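Local coordinates for protein replicative DNA helicase (Mycobacterium chimaera, PDB 6RIY) that probably carries a self-splicing intein, the domain modelled here, which cuts itself out and joins the flanking helicase segments, at residues 20-25 with 33-38; 6-11 with 134-139; 41-46 with 122-127; 47-52 with 61-66; 84-89 with 107-112. One frame throughout, in Å; residues are numbered along the deposited sequence.

Contact 1. Residues 20-25 with 33-38; sequences VAVGDE and PTRVVA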
# COMPACT_ATOMS: atom_id res chain seq x y z
N VAL A 20 -2.98 -11.91 5.58
CA VAL A 20 -2.91 -12.29 4.17
C VAL A 20 -2.08 -13.55 4.01
O VAL A 20 -0.98 -13.66 4.57
CB VAL A 20 -2.33 -11.15 3.32
CG1 VAL A 20 -2.14 -11.63 1.89
CG2 VAL A 20 -3.25 -9.96 3.35
N ALA A 21 -2.57 -14.50 3.20
CA ALA A 21 -1.82 -15.70 2.86
C ALA A 21 -1.80 -15.88 1.35
O ALA A 21 -2.62 -15.31 0.62
CB ALA A 21 -2.42 -16.95 3.54
N VAL A 22 -0.83 -16.67 0.88
CA VAL A 22 -0.75 -16.99 -0.54
C VAL A 22 -2.07 -17.60 -0.99
O VAL A 22 -2.63 -18.47 -0.31
CB VAL A 22 0.43 -17.93 -0.82
CG1 VAL A 22 0.39 -18.44 -2.26
CG2 VAL A 22 1.74 -17.23 -0.55
N GLY A 23 -2.58 -17.12 -2.12
CA GLY A 23 -3.83 -17.60 -2.66
C GLY A 23 -5.03 -16.75 -2.31
O GLY A 23 -6.08 -16.91 -2.93
N ASP A 24 -4.90 -15.86 -1.32
CA ASP A 24 -5.98 -14.94 -1.00
C ASP A 24 -6.19 -13.94 -2.13
O ASP A 24 -5.26 -13.60 -2.86
CB ASP A 24 -5.67 -14.17 0.29
CG ASP A 24 -5.75 -15.02 1.53
OD1 ASP A 24 -6.10 -16.22 1.41
OD2 ASP A 24 -5.44 -14.50 2.62
N GLU A 25 -7.42 -13.44 -2.25
CA GLU A 25 -7.76 -12.40 -3.21
C GLU A 25 -7.73 -11.03 -2.53
O GLU A 25 -8.42 -10.82 -1.52
CB GLU A 25 -9.14 -12.64 -3.83
CG GLU A 25 -9.17 -13.79 -4.82
CD GLU A 25 -10.47 -13.85 -5.59
OE1 GLU A 25 -11.52 -13.52 -5.01
OE2 GLU A 25 -10.44 -14.24 -6.78
N PRO A 33 -10.70 -8.32 -8.40
CA PRO A 33 -9.87 -9.21 -7.57
C PRO A 33 -8.51 -9.48 -8.20
O PRO A 33 -8.37 -9.52 -9.43
CB PRO A 33 -10.72 -10.50 -7.49
CG PRO A 33 -12.12 -10.05 -7.74
CD PRO A 33 -12.01 -8.92 -8.73
N THR A 34 -7.51 -9.67 -7.35
CA THR A 34 -6.18 -10.08 -7.76
C THR A 34 -5.63 -11.06 -6.72
O THR A 34 -5.87 -10.89 -5.52
CB THR A 34 -5.23 -8.87 -7.96
OG1 THR A 34 -4.02 -9.30 -8.59
CG2 THR A 34 -4.91 -8.19 -6.64
N ARG A 35 -4.95 -12.10 -7.18
CA ARG A 35 -4.54 -13.18 -6.30
C ARG A 35 -3.16 -12.90 -5.71
O ARG A 35 -2.28 -12.37 -6.38
CB ARG A 35 -4.52 -14.51 -7.06
CG ARG A 35 -4.21 -15.75 -6.25
CD ARG A 35 -4.13 -16.95 -7.18
NE ARG A 35 -3.95 -18.22 -6.47
CZ ARG A 35 -2.79 -18.67 -6.03
NH1 ARG A 35 -1.68 -17.96 -6.20
NH2 ARG A 35 -2.72 -19.84 -5.40
N VAL A 36 -2.98 -13.26 -4.45
CA VAL A 36 -1.69 -13.12 -3.80
C VAL A 36 -0.83 -14.30 -4.22
O VAL A 36 -1.22 -15.46 -4.04
CB VAL A 36 -1.86 -13.05 -2.27
CG1 VAL A 36 -0.52 -13.02 -1.55
CG2 VAL A 36 -2.70 -11.81 -1.92
N VAL A 37 0.32 -14.01 -4.83
CA VAL A 37 1.20 -15.08 -5.30
C VAL A 37 2.35 -15.33 -4.32
O VAL A 37 2.97 -16.41 -4.39
CB VAL A 37 1.74 -14.79 -6.71
CG1 VAL A 37 0.61 -14.78 -7.72
CG2 VAL A 37 2.48 -13.47 -6.75
N ALA A 38 2.63 -14.39 -3.43
CA ALA A 38 3.68 -14.57 -2.43
C ALA A 38 3.41 -13.60 -1.29
O ALA A 38 2.75 -12.57 -1.46
CB ALA A 38 5.07 -14.34 -3.03

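Contact 2. Residues 6-11 with 134-139; sequences TPLPTP and YLAGRG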
# COMPACT_ATOMS: atom_id res chain seq x y z
N THR A 6 -2.65 -2.86 8.69
CA THR A 6 -3.23 -2.15 7.56
C THR A 6 -4.44 -2.91 7.05
O THR A 6 -4.31 -4.09 6.70
CB THR A 6 -2.24 -1.98 6.41
OG1 THR A 6 -1.03 -1.37 6.87
CG2 THR A 6 -2.87 -1.09 5.33
N PRO A 7 -5.63 -2.32 7.03
CA PRO A 7 -6.78 -3.01 6.43
C PRO A 7 -6.68 -2.97 4.92
O PRO A 7 -6.34 -1.95 4.32
CB PRO A 7 -7.98 -2.19 6.94
CG PRO A 7 -7.43 -0.81 7.12
CD PRO A 7 -5.97 -0.97 7.51
N LEU A 8 -6.95 -4.12 4.29
CA LEU A 8 -6.93 -4.25 2.84
C LEU A 8 -8.30 -4.69 2.35
O LEU A 8 -8.85 -5.65 2.88
CB LEU A 8 -5.89 -5.29 2.40
CG LEU A 8 -4.48 -5.09 2.96
CD1 LEU A 8 -3.58 -6.24 2.50
CD2 LEU A 8 -3.92 -3.76 2.48
N PRO A 9 -8.88 -4.04 1.34
CA PRO A 9 -10.16 -4.50 0.83
C PRO A 9 -10.00 -5.79 0.05
O PRO A 9 -9.00 -6.03 -0.62
CB PRO A 9 -10.61 -3.36 -0.10
CG PRO A 9 -9.34 -2.79 -0.59
CD PRO A 9 -8.35 -2.89 0.57
N THR A 10 -11.01 -6.64 0.14
CA THR A 10 -11.09 -7.89 -0.60
C THR A 10 -12.42 -7.93 -1.32
O THR A 10 -13.29 -7.09 -1.08
CB THR A 10 -10.97 -9.10 0.35
OG1 THR A 10 -12.16 -9.18 1.14
CG2 THR A 10 -9.76 -8.93 1.25
N PRO A 11 -12.62 -8.89 -2.23
CA PRO A 11 -13.94 -8.98 -2.89
C PRO A 11 -15.10 -9.15 -1.93
O PRO A 11 -16.21 -8.68 -2.22
CB PRO A 11 -13.78 -10.20 -3.81
CG PRO A 11 -12.35 -10.26 -4.12
CD PRO A 11 -11.64 -9.80 -2.86
N TYR A 134 -2.13 -3.13 -5.78
CA TYR A 134 -3.27 -3.57 -4.99
C TYR A 134 -3.76 -2.39 -4.17
O TYR A 134 -3.04 -1.41 -3.99
CB TYR A 134 -2.96 -4.79 -4.10
CG TYR A 134 -1.94 -4.60 -2.99
CD1 TYR A 134 -0.58 -4.72 -3.24
CD2 TYR A 134 -2.34 -4.32 -1.67
CE1 TYR A 134 0.35 -4.56 -2.24
CE2 TYR A 134 -1.41 -4.16 -0.66
CZ TYR A 134 -0.06 -4.28 -0.95
OH TYR A 134 0.90 -4.13 0.03
N LEU A 135 -5.00 -2.48 -3.69
CA LEU A 135 -5.59 -1.38 -2.92
C LEU A 135 -5.33 -1.57 -1.43
O LEU A 135 -5.40 -2.69 -0.92
CB LEU A 135 -7.09 -1.29 -3.16
CG LEU A 135 -7.51 -1.20 -4.62
CD1 LEU A 135 -9.03 -1.00 -4.73
CD2 LEU A 135 -6.75 -0.05 -5.28
N ALA A 136 -5.07 -0.47 -0.72
CA ALA A 136 -4.74 -0.56 0.70
C ALA A 136 -5.36 0.58 1.49
O ALA A 136 -5.51 1.70 0.98
CB ALA A 136 -3.23 -0.55 0.92
N GLY A 137 -5.66 0.31 2.76
CA GLY A 137 -6.19 1.32 3.64
C GLY A 137 -7.68 1.49 3.46
O GLY A 137 -8.29 1.03 2.50
N ARG A 138 -8.29 2.19 4.42
CA ARG A 138 -9.75 2.30 4.40
C ARG A 138 -10.24 3.00 3.14
O ARG A 138 -11.35 2.73 2.67
CB ARG A 138 -10.24 3.01 5.67
CG ARG A 138 -9.98 4.49 5.73
CD ARG A 138 -10.17 4.97 7.17
NE ARG A 138 -9.73 6.34 7.36
CZ ARG A 138 -10.51 7.32 7.81
NH1 ARG A 138 -11.77 7.06 8.13
NH2 ARG A 138 -10.03 8.54 7.96
N GLY A 139 -9.43 3.89 2.57
CA GLY A 139 -9.76 4.55 1.32
C GLY A 139 -9.43 3.79 0.06
O GLY A 139 -9.70 4.29 -1.04
O HOH W 1 -6.68 -5.01 -1.85

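Contact 3. Residues 41-46 with 122-127; sequences DVMLGR and VRCVEV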
# COMPACT_ATOMS: atom_id res chain seq x y z
N ASP A 41 7.36 -13.44 5.42
CA ASP A 41 7.26 -13.47 6.87
C ASP A 41 7.05 -12.06 7.40
O ASP A 41 7.30 -11.06 6.71
CB ASP A 41 8.53 -14.03 7.51
CG ASP A 41 8.84 -15.44 7.09
OD1 ASP A 41 8.00 -16.08 6.42
OD2 ASP A 41 9.94 -15.92 7.45
N VAL A 42 6.62 -11.97 8.66
CA VAL A 42 6.64 -10.69 9.34
C VAL A 42 8.08 -10.21 9.40
O VAL A 42 8.99 -10.96 9.75
CB VAL A 42 6.02 -10.80 10.74
CG1 VAL A 42 6.24 -9.51 11.52
CG2 VAL A 42 4.55 -11.14 10.65
N MET A 43 8.29 -8.95 9.06
CA MET A 43 9.60 -8.34 9.12
C MET A 43 9.62 -7.28 10.20
O MET A 43 8.74 -6.42 10.25
CB MET A 43 9.98 -7.75 7.77
CG MET A 43 10.04 -8.83 6.71
SD MET A 43 10.51 -8.19 5.11
CE MET A 43 9.07 -7.21 4.76
N LEU A 44 10.62 -7.36 11.08
CA LEU A 44 10.72 -6.54 12.27
C LEU A 44 11.87 -5.55 12.15
O LEU A 44 12.90 -5.84 11.54
CB LEU A 44 10.93 -7.41 13.52
CG LEU A 44 9.81 -8.36 13.92
CD1 LEU A 44 10.23 -9.22 15.12
CD2 LEU A 44 8.56 -7.56 14.23
N GLY A 45 11.69 -4.38 12.76
CA GLY A 45 12.76 -3.40 12.86
C GLY A 45 12.95 -2.51 11.65
O GLY A 45 13.92 -1.74 11.63
N ARG A 46 12.08 -2.59 10.66
CA ARG A 46 12.25 -1.77 9.47
C ARG A 46 11.92 -0.30 9.77
O ARG A 46 10.99 -0.02 10.54
CB ARG A 46 11.36 -2.28 8.33
CG ARG A 46 11.65 -3.73 7.91
CD ARG A 46 13.01 -3.86 7.25
NE ARG A 46 13.11 -3.06 6.03
CZ ARG A 46 14.26 -2.72 5.46
NH1 ARG A 46 15.41 -3.11 5.98
NH2 ARG A 46 14.25 -1.98 4.35
N VAL A 122 6.03 -5.27 9.70
CA VAL A 122 5.51 -5.07 8.35
C VAL A 122 5.63 -6.38 7.57
O VAL A 122 6.35 -7.29 7.96
CB VAL A 122 6.21 -3.92 7.59
CG1 VAL A 122 6.02 -2.61 8.32
CG2 VAL A 122 7.71 -4.21 7.35
N ARG A 123 4.91 -6.45 6.44
CA ARG A 123 4.98 -7.57 5.51
C ARG A 123 4.83 -7.07 4.08
O ARG A 123 4.13 -6.08 3.84
CB ARG A 123 3.85 -8.59 5.74
CG ARG A 123 3.93 -9.46 6.96
CD ARG A 123 2.69 -10.36 7.00
NE ARG A 123 2.82 -11.53 6.13
CZ ARG A 123 1.81 -12.27 5.69
NH1 ARG A 123 0.56 -11.95 6.01
NH2 ARG A 123 2.04 -13.31 4.92
N CYS A 124 5.40 -7.81 3.13
CA CYS A 124 5.17 -7.60 1.71
C CYS A 124 4.35 -8.73 1.11
O CYS A 124 4.44 -9.89 1.53
CB CYS A 124 6.48 -7.50 0.92
SG CYS A 124 7.56 -6.17 1.39
N VAL A 125 3.58 -8.38 0.08
CA VAL A 125 2.88 -9.36 -0.75
C VAL A 125 3.31 -9.14 -2.20
O VAL A 125 3.73 -8.05 -2.59
CB VAL A 125 1.34 -9.24 -0.63
CG1 VAL A 125 0.89 -9.46 0.81
CG2 VAL A 125 0.87 -7.86 -1.13
N GLU A 126 3.19 -10.20 -2.99
CA GLU A 126 3.23 -10.07 -4.44
C GLU A 126 1.88 -10.51 -4.99
O GLU A 126 1.26 -11.44 -4.47
CB GLU A 126 4.36 -10.89 -5.04
CG GLU A 126 5.71 -10.62 -4.38
CD GLU A 126 6.87 -11.32 -5.06
OE1 GLU A 126 6.91 -11.32 -6.31
OE2 GLU A 126 7.74 -11.86 -4.35
N VAL A 127 1.41 -9.84 -6.04
CA VAL A 127 0.08 -10.12 -6.58
C VAL A 127 0.20 -10.43 -8.07
O VAL A 127 1.21 -10.14 -8.71
CB VAL A 127 -0.90 -8.97 -6.33
CG1 VAL A 127 -1.18 -8.85 -4.82
CG2 VAL A 127 -0.33 -7.68 -6.87

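Contact 4. Residues 47-52 with 61-66; sequences PCYEVE and ADAAHQ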
# COMPACT_ATOMS: atom_id res chain seq x y z
N PRO A 47 12.65 0.65 9.20
CA PRO A 47 12.26 2.05 9.33
C PRO A 47 10.93 2.27 8.64
O PRO A 47 10.72 1.81 7.51
CB PRO A 47 13.39 2.81 8.64
CG PRO A 47 14.50 1.82 8.47
CD PRO A 47 13.84 0.49 8.35
N CYS A 48 10.01 2.95 9.32
CA CYS A 48 8.64 3.09 8.84
C CYS A 48 8.25 4.55 8.66
O CYS A 48 8.70 5.43 9.40
CB CYS A 48 7.64 2.45 9.79
SG CYS A 48 7.75 0.65 9.78
N TYR A 49 7.34 4.77 7.72
CA TYR A 49 6.76 6.07 7.46
C TYR A 49 5.25 6.02 7.58
O TYR A 49 4.62 5.06 7.15
CB TYR A 49 7.13 6.55 6.05
CG TYR A 49 8.50 7.18 5.98
CD1 TYR A 49 9.64 6.41 6.17
CD2 TYR A 49 8.64 8.53 5.73
CE1 TYR A 49 10.90 7.00 6.12
CE2 TYR A 49 9.89 9.12 5.67
CZ TYR A 49 11.01 8.35 5.86
OH TYR A 49 12.26 8.93 5.80
N GLU A 50 4.67 7.09 8.12
CA GLU A 50 3.22 7.27 8.12
C GLU A 50 2.84 8.15 6.94
O GLU A 50 3.23 9.32 6.88
CB GLU A 50 2.79 7.89 9.45
CG GLU A 50 1.32 8.11 9.62
CD GLU A 50 0.96 8.41 11.06
OE1 GLU A 50 1.08 7.50 11.90
OE2 GLU A 50 0.58 9.56 11.35
N VAL A 51 2.09 7.60 5.99
CA VAL A 51 1.68 8.31 4.79
C VAL A 51 0.20 8.65 4.92
O VAL A 51 -0.63 7.75 5.07
CB VAL A 51 1.95 7.50 3.52
CG1 VAL A 51 1.72 8.37 2.28
CG2 VAL A 51 3.36 6.92 3.55
N GLU A 52 -0.11 9.94 4.86
CA GLU A 52 -1.47 10.44 5.02
C GLU A 52 -1.96 10.97 3.68
O GLU A 52 -1.26 11.76 3.03
CB GLU A 52 -1.51 11.54 6.08
CG GLU A 52 -2.88 12.10 6.36
CD GLU A 52 -2.84 13.23 7.36
OE1 GLU A 52 -3.63 13.19 8.33
OE2 GLU A 52 -2.02 14.16 7.19
N ALA A 61 4.01 2.37 6.37
CA ALA A 61 4.71 1.52 5.42
C ALA A 61 6.20 1.67 5.65
O ALA A 61 6.66 2.68 6.20
CB ALA A 61 4.36 1.87 3.97
N ASP A 62 6.96 0.68 5.22
CA ASP A 62 8.39 0.84 5.40
C ASP A 62 8.91 1.90 4.43
O ASP A 62 8.23 2.33 3.48
CB ASP A 62 9.13 -0.49 5.26
CG ASP A 62 9.35 -0.90 3.84
OD1 ASP A 62 8.49 -0.63 2.99
OD2 ASP A 62 10.41 -1.51 3.58
N ALA A 63 10.11 2.39 4.73
CA ALA A 63 10.64 3.55 4.01
C ALA A 63 10.75 3.29 2.52
O ALA A 63 10.63 4.23 1.72
CB ALA A 63 12.00 3.94 4.58
N ALA A 64 10.98 2.04 2.12
CA ALA A 64 11.21 1.74 0.71
C ALA A 64 9.96 1.29 -0.04
O ALA A 64 10.06 1.00 -1.23
CB ALA A 64 12.29 0.69 0.56
N HIS A 65 8.81 1.19 0.62
CA HIS A 65 7.59 0.81 -0.08
C HIS A 65 7.29 1.79 -1.21
O HIS A 65 7.49 3.00 -1.06
CB HIS A 65 6.41 0.76 0.90
CG HIS A 65 5.17 0.15 0.32
ND1 HIS A 65 4.92 -1.20 0.39
CD2 HIS A 65 4.13 0.70 -0.34
CE1 HIS A 65 3.77 -1.46 -0.21
NE2 HIS A 65 3.27 -0.32 -0.66
N GLN A 66 6.80 1.27 -2.34
CA GLN A 66 6.65 2.06 -3.56
C GLN A 66 5.20 2.46 -3.81
O GLN A 66 4.28 1.69 -3.54
CB GLN A 66 7.20 1.29 -4.76
CG GLN A 66 8.67 1.00 -4.64
CD GLN A 66 9.19 0.10 -5.75
OE1 GLN A 66 8.57 -0.01 -6.80
NE2 GLN A 66 10.31 -0.55 -5.50

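Contact 5. Residues 84-89 with 107-112; sequences DRIVVA and PVVQIE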
# COMPACT_ATOMS: atom_id res chain seq x y z
N ASP A 84 2.54 15.50 -4.87
CA ASP A 84 2.38 14.13 -5.36
C ASP A 84 0.92 13.70 -5.31
O ASP A 84 0.23 13.92 -4.31
CB ASP A 84 3.25 13.17 -4.54
CG ASP A 84 4.72 13.25 -4.90
OD1 ASP A 84 5.04 13.53 -6.08
OD2 ASP A 84 5.58 13.04 -4.02
N ARG A 85 0.44 13.12 -6.42
CA ARG A 85 -0.89 12.52 -6.51
C ARG A 85 -0.77 11.07 -6.96
O ARG A 85 -0.02 10.77 -7.90
CB ARG A 85 -1.80 13.25 -7.51
CG ARG A 85 -2.31 14.60 -7.06
CD ARG A 85 -3.30 15.15 -8.09
NE ARG A 85 -3.61 16.56 -7.85
CZ ARG A 85 -4.56 16.98 -7.01
NH1 ARG A 85 -5.29 16.10 -6.33
NH2 ARG A 85 -4.77 18.28 -6.86
N ILE A 86 -1.55 10.20 -6.33
CA ILE A 86 -1.61 8.79 -6.71
C ILE A 86 -2.48 8.64 -7.95
O ILE A 86 -3.65 9.06 -7.96
CB ILE A 86 -2.16 7.93 -5.56
CG1 ILE A 86 -1.28 8.06 -4.30
CG2 ILE A 86 -2.30 6.49 -6.01
CD1 ILE A 86 0.09 7.39 -4.41
N VAL A 87 -1.93 8.03 -9.00
CA VAL A 87 -2.58 7.98 -10.31
C VAL A 87 -2.48 6.56 -10.86
O VAL A 87 -1.42 5.93 -10.79
CB VAL A 87 -1.94 8.99 -11.28
CG1 VAL A 87 -2.07 8.52 -12.72
CG2 VAL A 87 -2.57 10.38 -11.11
N VAL A 88 -3.59 6.06 -11.42
CA VAL A 88 -3.67 4.71 -11.95
C VAL A 88 -4.24 4.72 -13.36
O VAL A 88 -4.82 5.70 -13.81
CB VAL A 88 -4.53 3.78 -11.06
CG1 VAL A 88 -3.77 3.44 -9.82
CG2 VAL A 88 -5.86 4.45 -10.75
N ALA A 89 -4.06 3.58 -14.03
CA ALA A 89 -4.70 3.28 -15.31
C ALA A 89 -4.42 4.33 -16.37
O ALA A 89 -4.98 4.29 -17.47
CB ALA A 89 -6.20 3.11 -15.12
N PRO A 107 -6.92 10.55 -11.50
CA PRO A 107 -6.34 10.85 -10.18
C PRO A 107 -7.18 10.29 -9.04
O PRO A 107 -8.41 10.39 -9.04
CB PRO A 107 -6.32 12.38 -10.15
CG PRO A 107 -7.49 12.77 -11.02
CD PRO A 107 -7.62 11.71 -12.08
N VAL A 108 -6.51 9.68 -8.06
CA VAL A 108 -7.16 8.95 -6.98
C VAL A 108 -7.16 9.76 -5.68
O VAL A 108 -8.22 10.12 -5.16
CB VAL A 108 -6.53 7.56 -6.78
CG1 VAL A 108 -7.10 6.89 -5.54
CG2 VAL A 108 -6.74 6.70 -8.02
N VAL A 109 -5.97 10.03 -5.13
CA VAL A 109 -5.81 10.84 -3.93
C VAL A 109 -4.52 11.65 -4.04
O VAL A 109 -3.64 11.35 -4.85
CB VAL A 109 -5.76 10.02 -2.62
CG1 VAL A 109 -7.13 9.46 -2.25
CG2 VAL A 109 -4.69 8.92 -2.70
N GLN A 110 -4.42 12.68 -3.20
CA GLN A 110 -3.22 13.50 -3.07
C GLN A 110 -2.48 13.10 -1.80
O GLN A 110 -3.10 12.76 -0.79
CB GLN A 110 -3.60 14.99 -3.02
CG GLN A 110 -2.45 15.97 -3.10
CD GLN A 110 -2.85 17.26 -3.78
OE1 GLN A 110 -3.88 17.85 -3.45
NE2 GLN A 110 -2.04 17.71 -4.74
N ILE A 111 -1.15 13.13 -1.86
CA ILE A 111 -0.35 12.94 -0.65
C ILE A 111 -0.43 14.20 0.20
O ILE A 111 -0.16 15.31 -0.28
CB ILE A 111 1.11 12.59 -0.99
CG1 ILE A 111 1.22 11.11 -1.35
CG2 ILE A 111 2.03 12.91 0.23
CD1 ILE A 111 0.76 10.76 -2.75
N GLU A 112 -0.84 14.04 1.46
CA GLU A 112 -0.84 15.17 2.36
C GLU A 112 0.47 15.27 3.13
O GLU A 112 1.00 16.38 3.30
CB GLU A 112 -2.01 15.07 3.34
CG GLU A 112 -3.38 15.16 2.69
CD GLU A 112 -3.77 16.57 2.29
OE1 GLU A 112 -2.89 17.38 1.94
OE2 GLU A 112 -4.98 16.89 2.35

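Contact 1. Residues 20-25 with 33-38
A type II beta turn from Ala-21 to Asp-24 leads the chain into an edge strand of the intein fold and docks it, antiparallel, on strand 33-39. The turn is closed by Asp-24 N on Ala-21 O (3.0 Å), and the Asp-24 carboxylate folds back so that OD2 accepts Ala-21 N from above the carboxylate plane, a second tie across the same loop. Gly-23 occupies the third turn position with phi 96°, where a CB would jam against the preceding carbonyl oxygen. Two backbone bonds then grip Val-36 on both its polar atoms. Gly-23 N reaches a lone pair of Val-36 O in the carbonyl plane (2.9 Å), while Val-36 N meets Asp-24 O almost along the C=O axis (2.8 Å). Beyond them Glu-25 and Arg-35 form a non-hydrogen-bonded pair, with Glu-25 CA close to Thr-34 O in a CA-H...O contact. On the inner side Val-36 is the buried anchor: CG2, anti to its own carbonyl carbon, leans obliquely on Val-20 CG1 (3.9 Å), and Val-20 goes on to touch Val-125 of the next strand. At the far end Val-22 CG2 rests against Ala-38 CA. Val-37 and Ala-38 both face Glu-126, a classic beta bulge on the other edge of the strand. Outside, Arg-35 is extended from CG to NE, with CG anti to the backbone N (chi1 -176°), and this reach lays its guanidinium flat on the turn, Gly-23 CA sitting over its centre 3.7 Å from Arg-35 CZ.

Contact 2. Residues 6-11 with 134-139
Leu-8 sets CG anti to its carbonyl carbon (chi1 -52°), and Tyr-134 takes the crowded position between its backbone N and carbonyl carbon (chi1 65°), so that Leu-8 CD2 arrives at the edge of the phenol ring, near its plane, 4.0 Å from Tyr-134 CE2. The same methyl presses more closely on Ala-136 CB (3.6 Å), so one branch of Leu-8 touches both residues. Pro-9 comes from one residue further on. Its ring crosses Leu-135 at about a right angle, Pro-9 CG resting on Leu-135 CB (3.7 Å). Pro-9 CD lies against Leu-135 O (3.3 Å). One backbone bond joins the segments directly: Gly-137 N, where phi turns positive, donates to Pro-7 O nearly along the C=O axis, at 2.8 Å but somewhat bent. A water completes the seam by donating to both Pro-9 O and Leu-135 O, each 2.8 Å from the water oxygen, and so bridges the two carbonyls where no direct backbone bond joins Pro-9 and Leu-135. The two strands run at 135° to each other and are not paired as a ladder. Strand 7-9 is instead paired with 14-16, whose Trp-14 touches Pro-7 and Pro-9, and strand 133-136 with 141-144, whose Thr-143 backs Tyr-134 and Ala-136; Leu-26 and Leu-27 of strand 25-27 close over Leu-8 and Pro-9, placing the contact in the all-beta interior.

Contact 3. Residues 41-46 with 122-127
A single antiparallel hydrogen-bonded bridge pairs Met-43 with Val-122, Met-43 N meeting Val-122 O nearly along the C=O axis (2.8 Å) and Val-122 N returning to Met-43 O in the carbonyl plane (3.0 Å). Met-43 then runs along strand 122-127: its chain is straight to SD and bends at chi3 (-67°), which carries the CE methyl to Cys-124 SG (3.8 Å) and to Val-122 CG2 (4.2 Å). Arg-46 CG also crosses Val-122 CG2 at about a right angle, 4.0 Å away, before the doubly bent arginine leads off. On the neighbouring position Arg-123 CG slides beneath the loop, 3.7 Å from Asp-41 O, with Val-42 CG2 crossing its aliphatic stem. The Arg-123 guanidinium is held by backbone carbonyls, NE on Thr-40 O and NH1 on Val-20 O, and Asp-41 stays too far off for a salt bridge. A cysteine here, in an intein that begins with Ala-1, is consistent with the internal nucleophile of class 3 inteins. The methionine methyl would then lend the thiol an apolar flank, while Cys-124 N, bonded to Thr-40 OG1, fixes the backbone that carries it.

Contact 4. Residues 47-52 with 61-66
Tyr-49 sets its ring against Ala-63 at an oblique angle, CE1 touching Ala-63 CB at 3.6 Å and CD1 lying 3.7 Å from Ala-63 CA. CG sits anti to the carbonyl carbon, beside the backbone N (chi1 -82°), which tips the ring along the hairpin toward the turn that follows strand 58-62. Below it the backbone is tightly laced: Tyr-49 N meets Ala-61 O nearly along the C=O axis (2.7 Å), and Ala-61 N answers to Tyr-49 O in the carbonyl plane (2.9 Å). Cys-48 and Asp-62 form the next, non-hydrogen-bonded pair with diverging side chains. Ala-63 N ends the ladder on Pro-47 O (2.9 Å), approaching from above the carbonyl plane. From there a type I turn, Asp-62 to His-65, is closed by His-65 N on Asp-62 O (3.1 Å). Asp-62 CG takes the crowded position (chi1 80°), and its OD1 is bonded to Ala-1 N, as is His-65 ND1, while NE2 is bonded to Thr-143 OG1 and Trp-67 meets the imidazole edge-to-face. Asp-62 and His-65 together thus hold the Ala-1 amino group. The Asp-Ala-Ala-His turn at the N-terminal splice junction probably corresponds to the TxxH motif of intein block B, with Asp at the Thr position.

Contact 5. Residues 84-89 with 107-112
The Arg-85 guanidinium and the Gln-110 amide lie face to face on the outer side of the sheet, their planes 30° apart, with Gln-110 NE2 over the centre of the cation and 3.5 Å from Arg-85 CZ. Arg-85 is extended from CG to NE, whereas Gln-110 bends at chi2 (149°), and the two cross obliquely. The opposite side is apolar. Ile-86 CG1, anti to its carbonyl carbon, touches Ile-111 CD1 (3.7 Å) and Val-109 CG2 (3.9 Å); Ile-86 lies alongside Val-109 but crosses Ile-111 at about a right angle. Toward the link between the two strands Val-88 CG2, in the crowded position, meets Val-108 CG2 at 3.6 Å. What positions these groups is the antiparallel backbone: Ile-111 N donates to Asp-84 O (2.9 Å) from above the carbonyl plane, Ile-86 N to Val-109 O (2.8 Å) and Val-108 N to Ile-86 O (2.9 Å), the last two nearly along the C=O axes. Arg-85 pairs with Gln-110, and Val-87 with Pro-107, on the outer face. One shell further out, Phe-53 covers Ile-86, Val-109 and Ile-111, and Pro-142 covers Ile-86, Val-88 and Val-108. Asp-84 OD1 is salt-bridged to Arg-80, and Gln-110 NE2 has a weak bond to Gly-82 O. The chemistry is thus split by face: aliphatic side chains pack on the inner side, while outside the arginine charge rests flat on a neutral amide, probably a mainly dispersive and dipolar contact with little effect on ionisation.

In the fold
Contact 2 is the outermost loop, joining residues near both termini and enclosing the other four; contact 1 closes before contact 3 opens, and contact 3 encloses contacts 4 and 5. Contacts 1 and 3, about 14 Å apart between centres, share the sheet in which strands 33-39 and 122-127 are neighbours. Contacts 4 and 5, about 16 Å apart, share the other four-stranded sheet, where 48-53 lies beside 107-117. Contacts 1 and 5, about 24 Å between centres, sit on opposite sides of the chain's centre. Contact 3 touches contacts 2 and 4; Ala-1 is bonded at contact 4 and Ala-146 at contact 3, consistent with both splice ends meeting within this all-beta Hedgehog/intein fold.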